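Local coordinates for gram-negative insecticidal protein (Chromobacterium piscinae, PDB 6FBM) that is an insecticidal toxin of the MACPF and beta-tripod families and probably kills insect cells by forming pores in their membranes, at residues Pro39-Gly44 and Pro169-Glu174; Thr124-Val129 and Met204-Leu209; Thr189-Ser194 and Arg229-Ile234; Gly330-Ser335 and Arg361-Val366; Cys445-Thr450 and Arg500-Ile505. One frame throughout, in Å; residues are numbered along the deposited sequence.

Interaction 1. Residues Pro39-Gly44 and Pro169-Glu174; sequences PLFDFG and PYYISE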
# COMPACT_ATOMS: atom_id res chain seq x y z
N PRO A 39 31.46 -12.75 -1.19
CA PRO A 39 31.44 -13.40 0.14
C PRO A 39 32.59 -14.39 0.29
O PRO A 39 32.92 -15.07 -0.67
CB PRO A 39 30.08 -14.12 0.17
CG PRO A 39 29.23 -13.38 -0.81
CD PRO A 39 30.19 -12.95 -1.91
N LEU A 40 33.19 -14.44 1.46
CA LEU A 40 34.37 -15.26 1.69
C LEU A 40 33.99 -16.63 2.17
O LEU A 40 34.73 -17.59 1.95
CB LEU A 40 35.27 -14.60 2.74
CG LEU A 40 36.25 -13.53 2.25
CD1 LEU A 40 35.71 -12.63 1.13
CD2 LEU A 40 36.72 -12.71 3.44
N PHE A 41 32.84 -16.74 2.83
CA PHE A 41 32.49 -17.94 3.55
C PHE A 41 31.16 -18.47 3.09
O PHE A 41 30.38 -17.77 2.47
CB PHE A 41 32.45 -17.65 5.04
CG PHE A 41 33.65 -16.92 5.55
CD1 PHE A 41 34.84 -17.58 5.72
CD2 PHE A 41 33.59 -15.58 5.84
CE1 PHE A 41 35.96 -16.92 6.21
CE2 PHE A 41 34.70 -14.90 6.31
CZ PHE A 41 35.89 -15.58 6.49
N ASP A 42 30.97 -19.76 3.36
CA ASP A 42 29.74 -20.47 3.14
C ASP A 42 29.29 -20.73 4.57
O ASP A 42 29.91 -21.51 5.28
CB ASP A 42 30.03 -21.79 2.41
CG ASP A 42 28.79 -22.69 2.25
OD1 ASP A 42 27.69 -22.36 2.73
OD2 ASP A 42 28.90 -23.76 1.63
N PHE A 43 28.22 -20.06 5.00
CA PHE A 43 27.81 -20.09 6.42
C PHE A 43 26.85 -21.21 6.80
O PHE A 43 26.37 -21.25 7.94
CB PHE A 43 27.23 -18.73 6.82
CG PHE A 43 28.25 -17.65 6.92
CD1 PHE A 43 29.21 -17.69 7.92
CD2 PHE A 43 28.26 -16.59 6.02
CE1 PHE A 43 30.15 -16.69 8.01
CE2 PHE A 43 29.20 -15.59 6.12
CZ PHE A 43 30.14 -15.63 7.11
N GLY A 44 26.58 -22.12 5.86
CA GLY A 44 25.62 -23.19 6.04
C GLY A 44 24.22 -22.66 5.75
O GLY A 44 23.92 -21.43 5.98
N PRO A 169 41.98 -7.14 2.49
CA PRO A 169 42.90 -7.74 3.45
C PRO A 169 42.23 -8.12 4.78
O PRO A 169 42.77 -8.96 5.51
CB PRO A 169 43.93 -6.64 3.68
CG PRO A 169 43.16 -5.37 3.46
CD PRO A 169 42.12 -5.67 2.41
N TYR A 170 41.09 -7.48 5.10
CA TYR A 170 40.35 -7.78 6.30
C TYR A 170 38.91 -8.06 5.94
O TYR A 170 38.44 -7.59 4.92
CB TYR A 170 40.41 -6.60 7.25
CG TYR A 170 41.69 -6.50 8.03
CD1 TYR A 170 42.85 -6.01 7.45
CD2 TYR A 170 41.73 -6.91 9.34
CE1 TYR A 170 44.02 -5.93 8.17
CE2 TYR A 170 42.91 -6.84 10.08
CZ TYR A 170 44.04 -6.35 9.49
OH TYR A 170 45.18 -6.29 10.25
N TYR A 171 38.23 -8.81 6.79
CA TYR A 171 36.83 -9.09 6.62
C TYR A 171 36.04 -8.74 7.88
O TYR A 171 36.60 -8.60 8.97
CB TYR A 171 36.62 -10.56 6.24
CG TYR A 171 37.00 -11.54 7.32
CD1 TYR A 171 36.07 -11.94 8.28
CD2 TYR A 171 38.29 -12.05 7.42
CE1 TYR A 171 36.42 -12.84 9.29
CE2 TYR A 171 38.65 -12.93 8.43
CZ TYR A 171 37.71 -13.34 9.35
OH TYR A 171 38.05 -14.19 10.35
N ILE A 172 34.73 -8.63 7.72
CA ILE A 172 33.85 -8.29 8.82
C ILE A 172 33.58 -9.54 9.64
O ILE A 172 32.90 -10.45 9.19
CB ILE A 172 32.49 -7.74 8.32
CG1 ILE A 172 32.67 -6.46 7.47
CG2 ILE A 172 31.55 -7.49 9.49
CD1 ILE A 172 33.20 -5.26 8.24
N SER A 173 34.11 -9.56 10.84
CA SER A 173 33.92 -10.68 11.77
C SER A 173 32.89 -10.40 12.83
O SER A 173 32.26 -11.32 13.34
CB SER A 173 35.24 -11.01 12.44
OG SER A 173 35.11 -12.19 13.19
N GLU A 174 32.73 -9.13 13.18
CA GLU A 174 31.75 -8.72 14.17
C GLU A 174 31.29 -7.31 13.80
O GLU A 174 32.09 -6.46 13.43
CB GLU A 174 32.40 -8.73 15.54
CG GLU A 174 31.44 -8.68 16.71
CD GLU A 174 32.22 -8.72 18.02
OE1 GLU A 174 32.88 -7.72 18.34
OE2 GLU A 174 32.19 -9.75 18.74

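Interaction 2. Residues Thr124-Val129 and Met204-Leu209; sequences TREAHV and MSYKAL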
# COMPACT_ATOMS: atom_id res chain seq x y z
N THR A 124 31.70 13.42 16.08
CA THR A 124 30.85 13.09 17.19
C THR A 124 29.83 12.09 16.66
O THR A 124 28.97 12.47 15.87
CB THR A 124 30.21 14.35 17.75
OG1 THR A 124 31.23 15.17 18.33
CG2 THR A 124 29.20 14.01 18.82
N ARG A 125 29.94 10.83 17.11
CA ARG A 125 29.15 9.72 16.58
C ARG A 125 28.24 9.15 17.64
O ARG A 125 28.65 8.85 18.76
CB ARG A 125 30.03 8.60 16.03
CG ARG A 125 31.13 9.07 15.08
CD ARG A 125 31.75 7.93 14.26
NE ARG A 125 32.52 7.02 15.10
CZ ARG A 125 33.74 7.29 15.58
NH1 ARG A 125 34.37 8.45 15.32
NH2 ARG A 125 34.32 6.38 16.36
N GLU A 126 26.97 9.02 17.28
CA GLU A 126 26.01 8.39 18.14
C GLU A 126 25.53 7.17 17.41
O GLU A 126 24.84 7.27 16.39
CB GLU A 126 24.87 9.33 18.46
CG GLU A 126 23.94 8.73 19.48
CD GLU A 126 22.84 9.66 19.87
OE1 GLU A 126 22.75 9.88 21.09
OE2 GLU A 126 22.08 10.13 19.00
N ALA A 127 25.90 6.02 17.94
CA ALA A 127 25.60 4.74 17.32
C ALA A 127 24.40 4.14 18.04
O ALA A 127 24.43 3.92 19.26
CB ALA A 127 26.81 3.83 17.40
N HIS A 128 23.32 3.90 17.28
CA HIS A 128 22.11 3.32 17.83
C HIS A 128 22.14 1.83 17.51
O HIS A 128 21.68 1.41 16.46
CB HIS A 128 20.89 4.01 17.26
CG HIS A 128 20.76 5.44 17.70
ND1 HIS A 128 19.69 5.88 18.48
CD2 HIS A 128 21.57 6.51 17.54
CE1 HIS A 128 19.85 7.16 18.74
NE2 HIS A 128 20.98 7.57 18.18
N VAL A 129 22.72 1.05 18.41
CA VAL A 129 22.90 -0.37 18.18
C VAL A 129 21.61 -1.09 18.49
O VAL A 129 21.00 -0.85 19.52
CB VAL A 129 23.99 -0.98 19.10
CG1 VAL A 129 24.17 -2.48 18.83
CG2 VAL A 129 25.32 -0.22 18.94
N MET A 204 27.34 18.97 22.94
CA MET A 204 26.13 19.73 23.25
C MET A 204 25.44 20.19 22.00
O MET A 204 24.21 20.16 21.92
CB MET A 204 26.44 20.91 24.19
CG MET A 204 26.98 20.50 25.57
SD MET A 204 26.03 19.17 26.37
CE MET A 204 27.29 18.33 27.32
N SER A 205 26.19 20.62 20.99
CA SER A 205 25.58 21.08 19.75
C SER A 205 24.82 19.91 19.12
O SER A 205 23.64 20.06 18.75
CB SER A 205 26.61 21.64 18.80
OG SER A 205 25.98 22.13 17.63
N TYR A 206 25.47 18.75 19.03
CA TYR A 206 24.83 17.56 18.49
C TYR A 206 23.58 17.23 19.31
O TYR A 206 22.51 17.06 18.76
CB TYR A 206 25.78 16.34 18.44
CG TYR A 206 25.03 15.09 18.08
CD1 TYR A 206 24.63 14.84 16.77
CD2 TYR A 206 24.64 14.17 19.08
CE1 TYR A 206 23.90 13.71 16.46
CE2 TYR A 206 23.91 13.04 18.77
CZ TYR A 206 23.55 12.82 17.47
OH TYR A 206 22.82 11.72 17.18
N LYS A 207 23.72 17.15 20.63
CA LYS A 207 22.60 16.77 21.50
C LYS A 207 21.42 17.73 21.47
O LYS A 207 20.30 17.29 21.60
CB LYS A 207 23.05 16.55 22.94
CG LYS A 207 23.79 15.25 23.08
CD LYS A 207 24.23 15.00 24.52
CE LYS A 207 24.85 13.62 24.63
NZ LYS A 207 25.61 13.52 25.91
N ALA A 208 21.67 19.01 21.29
CA ALA A 208 20.59 20.00 21.14
C ALA A 208 19.90 19.84 19.80
O ALA A 208 18.68 20.00 19.68
CB ALA A 208 21.12 21.41 21.27
N LEU A 209 20.69 19.50 18.80
CA LEU A 209 20.19 19.33 17.44
C LEU A 209 19.17 18.22 17.34
O LEU A 209 18.12 18.39 16.74
CB LEU A 209 21.38 19.03 16.53
CG LEU A 209 21.25 19.21 15.08
CD1 LEU A 209 20.75 20.59 14.69
CD2 LEU A 209 22.64 19.01 14.49

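Interaction 3. Residues Thr189-Ser194 and Arg229-Ile234; sequences TLKMDS and RSNSTI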
# COMPACT_ATOMS: atom_id res chain seq x y z
N THR A 189 38.85 27.05 16.01
CA THR A 189 38.68 27.31 17.45
C THR A 189 39.18 28.68 17.90
O THR A 189 38.67 29.25 18.85
CB THR A 189 39.34 26.25 18.38
OG1 THR A 189 40.73 26.13 18.10
CG2 THR A 189 38.73 24.90 18.23
N LEU A 190 40.18 29.21 17.20
CA LEU A 190 40.74 30.52 17.50
C LEU A 190 39.73 31.65 17.31
O LEU A 190 39.94 32.76 17.82
CB LEU A 190 42.00 30.79 16.67
CG LEU A 190 43.10 29.74 16.64
CD1 LEU A 190 44.25 30.20 15.77
CD2 LEU A 190 43.53 29.31 18.04
N LYS A 191 38.63 31.39 16.62
CA LYS A 191 37.51 32.34 16.52
C LYS A 191 36.39 32.11 17.53
O LYS A 191 35.31 32.68 17.38
CB LYS A 191 36.93 32.32 15.10
CG LYS A 191 37.97 32.56 14.02
CD LYS A 191 37.34 32.91 12.68
CE LYS A 191 36.82 34.33 12.59
NZ LYS A 191 35.75 34.37 11.57
N MET A 192 36.63 31.34 18.59
CA MET A 192 35.55 30.63 19.29
C MET A 192 35.46 30.72 20.83
O MET A 192 35.03 29.75 21.47
CB MET A 192 35.63 29.15 18.86
CG MET A 192 34.45 28.59 18.14
SD MET A 192 34.60 26.79 18.06
CE MET A 192 34.17 26.33 19.73
N ASP A 193 35.84 31.86 21.44
CA ASP A 193 35.58 32.09 22.89
C ASP A 193 36.01 30.88 23.73
O ASP A 193 35.32 30.44 24.66
CB ASP A 193 34.10 32.41 23.14
CG ASP A 193 33.58 33.61 22.31
OD1 ASP A 193 34.36 34.57 22.11
OD2 ASP A 193 32.40 33.60 21.84
N SER A 194 37.18 30.35 23.39
CA SER A 194 37.55 28.97 23.70
C SER A 194 37.98 28.81 25.18
O SER A 194 39.17 28.73 25.52
CB SER A 194 38.65 28.50 22.73
OG SER A 194 38.69 27.09 22.61
N ARG A 229 28.96 26.47 15.93
CA ARG A 229 28.28 26.31 14.67
C ARG A 229 28.67 27.34 13.61
O ARG A 229 28.95 26.97 12.48
CB ARG A 229 26.76 26.32 14.88
CG ARG A 229 26.25 25.09 15.61
CD ARG A 229 24.73 25.05 15.69
NE ARG A 229 24.30 23.94 16.52
CZ ARG A 229 23.04 23.69 16.86
NH1 ARG A 229 22.05 24.46 16.42
NH2 ARG A 229 22.77 22.66 17.66
N SER A 230 28.68 28.61 13.98
CA SER A 230 28.99 29.67 13.01
C SER A 230 30.49 29.80 12.68
O SER A 230 30.83 30.40 11.65
CB SER A 230 28.35 31.02 13.41
OG SER A 230 28.65 31.36 14.72
N ASN A 231 31.36 29.21 13.49
CA ASN A 231 32.80 29.09 13.15
C ASN A 231 33.28 27.67 12.83
O ASN A 231 34.48 27.39 12.90
CB ASN A 231 33.66 29.69 14.26
CG ASN A 231 33.35 31.15 14.51
OD1 ASN A 231 32.94 31.54 15.62
ND2 ASN A 231 33.49 31.97 13.47
N SER A 232 32.35 26.77 12.48
CA SER A 232 32.72 25.44 11.95
C SER A 232 31.99 25.11 10.67
O SER A 232 30.88 25.55 10.44
CB SER A 232 32.45 24.32 12.97
OG SER A 232 33.01 24.61 14.23
N THR A 233 32.64 24.30 9.84
CA THR A 233 31.96 23.53 8.80
C THR A 233 31.48 22.20 9.43
O THR A 233 32.28 21.39 9.92
CB THR A 233 32.89 23.26 7.62
OG1 THR A 233 33.53 24.47 7.21
CG2 THR A 233 32.11 22.68 6.45
N ILE A 234 30.16 22.00 9.37
CA ILE A 234 29.50 20.92 10.07
C ILE A 234 28.75 20.05 9.05
O ILE A 234 28.03 20.56 8.19
CB ILE A 234 28.55 21.48 11.15
CG1 ILE A 234 29.37 22.18 12.22
CG2 ILE A 234 27.76 20.35 11.84
CD1 ILE A 234 28.57 22.80 13.35

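Interaction 4. Residues Gly330-Ser335 and Arg361-Val366; sequences GEDSGS and RNHASV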
# COMPACT_ATOMS: atom_id res chain seq x y z
N GLY A 330 55.45 59.94 15.63
CA GLY A 330 55.99 60.72 16.74
C GLY A 330 57.52 60.73 16.79
O GLY A 330 58.20 59.82 16.28
N GLU A 331 58.04 61.77 17.47
CA GLU A 331 59.43 61.93 17.84
C GLU A 331 59.48 62.22 19.34
O GLU A 331 58.54 62.82 19.86
CB GLU A 331 60.04 63.16 17.20
CG GLU A 331 59.83 63.37 15.75
CD GLU A 331 60.29 64.74 15.29
OE1 GLU A 331 59.76 65.76 15.77
OE2 GLU A 331 61.17 64.79 14.41
N ASP A 332 60.61 61.91 19.98
CA ASP A 332 60.84 62.33 21.37
C ASP A 332 61.34 63.77 21.54
O ASP A 332 62.05 64.06 22.50
CB ASP A 332 61.74 61.34 22.10
CG ASP A 332 63.22 61.58 21.88
OD1 ASP A 332 63.62 61.78 20.73
OD2 ASP A 332 63.98 61.55 22.86
N SER A 333 60.95 64.66 20.62
CA SER A 333 61.32 66.08 20.68
C SER A 333 60.67 66.66 21.90
O SER A 333 59.46 66.49 22.11
CB SER A 333 60.83 66.84 19.44
OG SER A 333 61.42 66.34 18.25
N GLY A 334 61.48 67.36 22.70
CA GLY A 334 61.04 67.92 23.97
C GLY A 334 61.23 66.97 25.14
O GLY A 334 60.98 67.37 26.26
N SER A 335 61.64 65.71 24.90
CA SER A 335 61.71 64.75 26.00
C SER A 335 62.94 64.92 26.87
O SER A 335 63.00 64.35 27.97
CB SER A 335 61.70 63.31 25.49
OG SER A 335 62.96 62.92 24.98
N ARG A 361 66.78 55.65 15.95
CA ARG A 361 67.52 56.59 16.78
C ARG A 361 67.79 57.91 16.07
O ARG A 361 68.95 58.32 15.92
CB ARG A 361 68.83 55.97 17.27
CG ARG A 361 69.36 56.67 18.53
CD ARG A 361 70.70 56.12 18.92
NE ARG A 361 70.63 54.71 19.23
CZ ARG A 361 71.69 53.92 19.43
NH1 ARG A 361 72.93 54.41 19.37
NH2 ARG A 361 71.51 52.63 19.69
N ASN A 362 66.75 58.60 15.63
CA ASN A 362 66.90 59.89 14.92
C ASN A 362 65.55 60.63 14.88
O ASN A 362 64.58 60.17 15.47
CB ASN A 362 67.49 59.65 13.52
CG ASN A 362 66.56 58.89 12.59
OD1 ASN A 362 65.45 59.34 12.30
ND2 ASN A 362 67.05 57.77 12.06
N HIS A 363 65.51 61.77 14.19
CA HIS A 363 64.31 62.62 14.06
C HIS A 363 63.82 62.75 12.62
O HIS A 363 63.01 63.63 12.33
CB HIS A 363 64.57 64.03 14.59
CG HIS A 363 64.40 64.19 16.07
ND1 HIS A 363 63.99 63.16 16.90
CD2 HIS A 363 64.56 65.28 16.87
CE1 HIS A 363 63.93 63.61 18.14
NE2 HIS A 363 64.26 64.88 18.15
N ALA A 364 64.27 61.86 11.72
CA ALA A 364 63.94 61.96 10.30
C ALA A 364 62.44 61.87 10.04
O ALA A 364 61.70 61.26 10.82
CB ALA A 364 64.66 60.89 9.50
N SER A 365 62.00 62.50 8.95
CA SER A 365 60.61 62.41 8.47
C SER A 365 60.26 61.07 7.81
O SER A 365 59.10 60.78 7.61
CB SER A 365 60.32 63.53 7.49
OG SER A 365 59.99 64.70 8.20
N VAL A 366 61.30 60.31 7.45
CA VAL A 366 61.24 59.10 6.64
C VAL A 366 61.76 57.93 7.49
O VAL A 366 62.77 58.08 8.21
CB VAL A 366 62.17 59.25 5.43
CG1 VAL A 366 62.13 58.01 4.53
CG2 VAL A 366 61.81 60.49 4.64

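Interaction 5. Residues Cys445-Thr450 and Arg500-Ile505; sequences CADVQT and RLRGSI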
# COMPACT_ATOMS: atom_id res chain seq x y z
N CYS A 445 54.03 31.80 16.80
CA CYS A 445 55.10 32.61 17.36
C CYS A 445 56.06 31.77 18.17
O CYS A 445 55.73 30.66 18.62
CB CYS A 445 54.52 33.69 18.26
SG CYS A 445 53.29 34.73 17.47
N ALA A 446 57.26 32.33 18.33
CA ALA A 446 58.31 31.80 19.21
C ALA A 446 58.59 32.83 20.29
O ALA A 446 58.70 34.02 19.99
CB ALA A 446 59.56 31.53 18.41
N ASP A 447 58.72 32.38 21.54
CA ASP A 447 59.12 33.25 22.65
C ASP A 447 60.40 34.00 22.31
O ASP A 447 61.26 33.48 21.58
CB ASP A 447 59.37 32.43 23.93
CG ASP A 447 58.11 31.77 24.47
OD1 ASP A 447 56.98 32.26 24.19
OD2 ASP A 447 58.27 30.78 25.21
N VAL A 448 60.53 35.22 22.82
CA VAL A 448 61.74 36.01 22.53
C VAL A 448 62.95 35.31 23.17
O VAL A 448 62.88 34.86 24.30
CB VAL A 448 61.61 37.48 22.96
CG1 VAL A 448 62.90 38.23 22.70
CG2 VAL A 448 60.48 38.15 22.21
N GLN A 449 64.02 35.21 22.39
CA GLN A 449 65.28 34.60 22.82
C GLN A 449 66.38 35.66 23.01
O GLN A 449 67.00 35.73 24.08
CB GLN A 449 65.71 33.54 21.83
CG GLN A 449 64.80 32.32 21.87
CD GLN A 449 65.36 31.13 21.13
OE1 GLN A 449 65.89 31.25 20.02
NE2 GLN A 449 65.26 29.96 21.77
N THR A 450 66.58 36.48 21.99
CA THR A 450 67.54 37.56 22.05
C THR A 450 66.86 38.92 22.03
O THR A 450 65.71 39.06 21.60
CB THR A 450 68.46 37.51 20.83
OG1 THR A 450 67.67 37.59 19.64
CG2 THR A 450 69.26 36.21 20.83
N ARG A 500 60.73 38.22 31.32
CA ARG A 500 59.61 39.14 31.51
C ARG A 500 58.70 39.21 30.28
O ARG A 500 57.49 39.36 30.41
CB ARG A 500 60.14 40.53 31.91
CG ARG A 500 59.12 41.66 31.97
CD ARG A 500 57.98 41.40 32.96
NE ARG A 500 58.36 41.79 34.33
CZ ARG A 500 58.45 43.06 34.76
NH1 ARG A 500 58.20 44.09 33.95
NH2 ARG A 500 58.81 43.31 36.01
N LEU A 501 59.30 39.07 29.09
CA LEU A 501 58.56 39.11 27.82
C LEU A 501 57.75 37.85 27.52
O LEU A 501 56.90 37.87 26.65
CB LEU A 501 59.55 39.34 26.65
CG LEU A 501 60.39 40.61 26.64
CD1 LEU A 501 61.18 40.73 25.35
CD2 LEU A 501 59.54 41.86 26.88
N ARG A 502 58.05 36.74 28.20
CA ARG A 502 57.44 35.43 27.89
C ARG A 502 55.97 35.42 28.26
O ARG A 502 55.60 35.83 29.35
CB ARG A 502 58.20 34.30 28.57
CG ARG A 502 58.04 32.95 27.85
CD ARG A 502 58.83 31.81 28.55
NE ARG A 502 58.67 31.77 30.02
CZ ARG A 502 57.89 30.96 30.74
NH1 ARG A 502 57.18 29.99 30.17
NH2 ARG A 502 57.87 31.11 32.06
N GLY A 503 55.12 34.99 27.33
CA GLY A 503 53.67 35.03 27.51
C GLY A 503 52.99 36.30 27.02
O GLY A 503 51.78 36.33 26.91
N SER A 504 53.76 37.34 26.72
CA SER A 504 53.24 38.65 26.32
C SER A 504 53.76 39.08 24.95
O SER A 504 53.00 39.41 24.07
CB SER A 504 53.64 39.68 27.36
OG SER A 504 52.88 39.51 28.53
N ILE A 505 55.08 39.10 24.81
CA ILE A 505 55.73 39.48 23.58
C ILE A 505 56.35 38.25 22.98
O ILE A 505 56.85 37.39 23.70
CB ILE A 505 56.83 40.55 23.81
CG1 ILE A 505 56.21 41.86 24.31
CG2 ILE A 505 57.67 40.78 22.56
CD1 ILE A 505 55.47 42.62 23.22
O HOH W 1 57.45 29.17 26.98
O HOH W 2 56.06 34.83 24.57
O HOH W 3 58.93 35.87 24.94

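Interaction 1. Residues Pro39-Gly44 and Pro169-Glu174
In the MACPF part of the toxin, strand 170-177 of the antiparallel sheet meets the loop that follows strand 35-39, and an edge-to-face aromatic pair marks the meeting point. Phe41 directs the edge of its ring at the face of Tyr171. The ring centroids lie 5.2 Å apart and the planes stand at 72°, the geometry of a T-shaped stack. Phe41 CZ sits 3.9 Å above the Tyr171 plane, over the ring centre, while Phe41 CE2 comes to 3.8 Å from Tyr171 CD1, so two neighbouring edge carbons share the approach. Tyr171 presents this face because its CG stands between the backbone N and the carbonyl carbon (chi1 66°), which lifts the ring from the strand toward the loop. Leu40 adds a second, aliphatic contact: its CD2 methyl lies 3.5 Å from Tyr171 CB, at the root of the side chain, and meets the ring itself obliquely. Leu40 CB also lies over one face of the Phe41 ring, and this neighbour within the loop backs the ring that faces Tyr171. All three residues are buried, and apolar and aromatic packing alone joins the segments. Leu141 of helix 138-141 touches both Phe41 and Tyr171. Leu40 and Asp42 are hydrogen-bonded through their backbones to Arg146 and Met144 respectively, while Tyr171 is paired in the same way with Gln281 of strand 280-282.

Interaction 2. Residues Thr124-Val129 and Met204-Leu209
Glu126, on strand 120-134, reaches Tyr206 of helix 198-209 along the whole length of its side chain. Glu126 CB lies 3.4 Å from Tyr206 OH and is also near Tyr206 CE2. With CG anti to the backbone N (chi1 -174°) and the chain extended beyond it, Glu126 CG stays 3.9 Å from Tyr206 OH. Glu126 CD then arrives in the plane of the Tyr206 ring, at its edge, 3.7 Å from Tyr206 CE2, with the carboxylate turned 82° from the ring plane. At the tip, Glu126 OE2 accepts a short hydrogen bond from Tyr206 OH, 2.5 Å long. This contact joins a strand of the antiparallel sheet of the MACPF domain to a helix that lies against that sheet. Glu126 OE2 has a second donor, His128 NE2, two residues along the strand, at 2.9 Å with an N-H...O angle of 158°. The imidazole holds OE2 close to its own ring plane, yet both donors approach from outside the carboxylate plane and from opposite faces of it. The oxygen is thus gripped from two sides, which restricts rotation of the carboxylate. OE1 lies close to Glu212 OE2, a like-charged pair that may favour a proton on one of the two acids. Nearer the helix backbone, Thr124 CG2 touches Tyr206 CB at 4.2 Å, while Thr124 OG1 is bonded to Gln75.

Interaction 3. Residues Thr189-Ser194 and Arg229-Ile234
Asn231 projects toward Lys191 and Met192 from the point where helix 220-230 gives way to strand 232-239. It is the first residue beyond the helix to abandon helical backbone angles, and it accounts for the largest share of the buried surface. Its CG stands anti to the carbonyl carbon (chi1 -59°), which carries the amide toward the opposite loop. The orientation of that amide about its last torsion is doubtful, so the carbon positions are the firmer evidence: Asn231 CG lies 3.8 Å from Lys191 CB and likewise 3.8 Å from Lys191 O.

Lys191 crosses the asparagine side chain at about a right angle. Its chain is extended through chi2 but bends at chi3 (76°), so that CD and CE pass across the end of the amide instead of running straight on from the loop. The ammonium group has a long, weak ion pair with Asp379. Met192 approaches differently: its CG, off any staggered position (chi1 -118°), meets Asn231 CB at 4.1 Å, and the two side chains run antiparallel, stem against stem. The methionine also touches Phe228 of helix 220-230 and Leu198 of helix 198-209. Asn231 therefore has an aliphatic stem on Met192 and a polar end by Lys191.

The contact joins the loop after strand 179-187 to the helix-strand junction of the MACPF domain. Its chemistry is mixed: a loose carbon contact on the methionine side, and a polar side, beside a backbone carbonyl and a lysine, that would suit an amide with its NH2 turned to the carbonyl, though the model does not settle this.

Interaction 4. Residues Gly330-Ser335 and Arg361-Val366
The backbones come closest where Glu331, at the end of strand 326-331, passes His363, their CA atoms 6.2 Å apart, just before a type II beta turn from Asp332 to Ser335. The imidazole of His363 reaches this turn and is met by three successive residues. Glu331 lies over one ring face, its CD 4.2 Å above the plane and displaced toward the rim, with the carboxylate tilted 40° from the ring. Ser333 OG is also over a face, 3.2 Å from His363 NE2, and gives a weak hydrogen bond to Glu331 OE1. Asp332 OD1 instead approaches the edge in the ring plane, 3.2 Å from His363 CE1; this oxygen is also bonded to Leu341 N. In the part of the chain matching the Vps62 family, the contact joins the end of strand 326-331 and the turn after it to the loop that follows strand 358-360, the other edge strand of a three-stranded antiparallel sheet. Glu331 OE2 and His363 O are both acceptors, yet sit 3.0 Å apart: Lys328 NZ bridges them, through a salt bridge to the carboxylate and a hydrogen bond to the carbonyl. His363 sits within an Asx turn, Asn362 OD1 accepting from Ala364 N at 2.8 Å.

Interaction 5. Residues Cys445-Thr450 and Arg500-Ile505
Asp447 and Val448 face Leu501, Arg502 and Ile505 at the end of a two-stranded antiparallel sheet, where strand 445-447 pairs with strand 506-508 and the loop from helix 495-500 leads into the latter. This lies in the region matching the Vps62 family. The apolar contacts centre on Val448. Its CG1 methyl, anti to the backbone N (chi1 177°), meets Leu501 CD1 at 4.0 Å, the two side chains crossing at a slant. Its CG2 methyl touches Ile505 CG2 at 3.9 Å, and here the two side chains run alongside in the same direction. One valine thus uses its two branches on two different partners, all three residues being buried.

Asp447 and Arg502 make no direct ionic contact: the carboxylate lies against the aliphatic part of the arginine, with Asp447 OD2 3.4 Å from Arg502 CG, and carboxylate and guanidinium planes are 75° apart. Arg502 NE forms a salt bridge with Glu499; toward Asp447 there is a water that donates to OD2 and weakly accepts from Arg502 NH1.

Ordered water supplies the remaining polar links. A second water donates to Asp447 OD1 and accepts from Gly503 N, and a third accepts from Val448 N, so a side chain and a backbone amide of segment 445-450 are both tied to the loop. These two waters converge on a single acceptor, the carbonyl oxygen Ile505 O, to which they donate at 2.8 Å and 2.9 Å respectively.

Interactions 1, 2 and 3 all reach the antiparallel sheet of the MACPF domain, whereas interactions 4 and 5 lie in the later part of the chain matching the Vps62 family. Interactions 1 and 2 alternate along the chain and meet neighbouring strands, 170-177 and 120-134, with centres about 31 Å apart. Interactions 2 and 3 also alternate, lie about 18 Å apart between centres and touch directly: Ser205 OG is 2.7 Å from Arg229 NE, a probable hydrogen bond between helices 198-209 and 220-230. Interactions 4 and 5 follow in series, about 27 Å apart between centres. Interactions 1 and 4 are about 82 Å apart between centres, consistent with an elongated molecule of two regions.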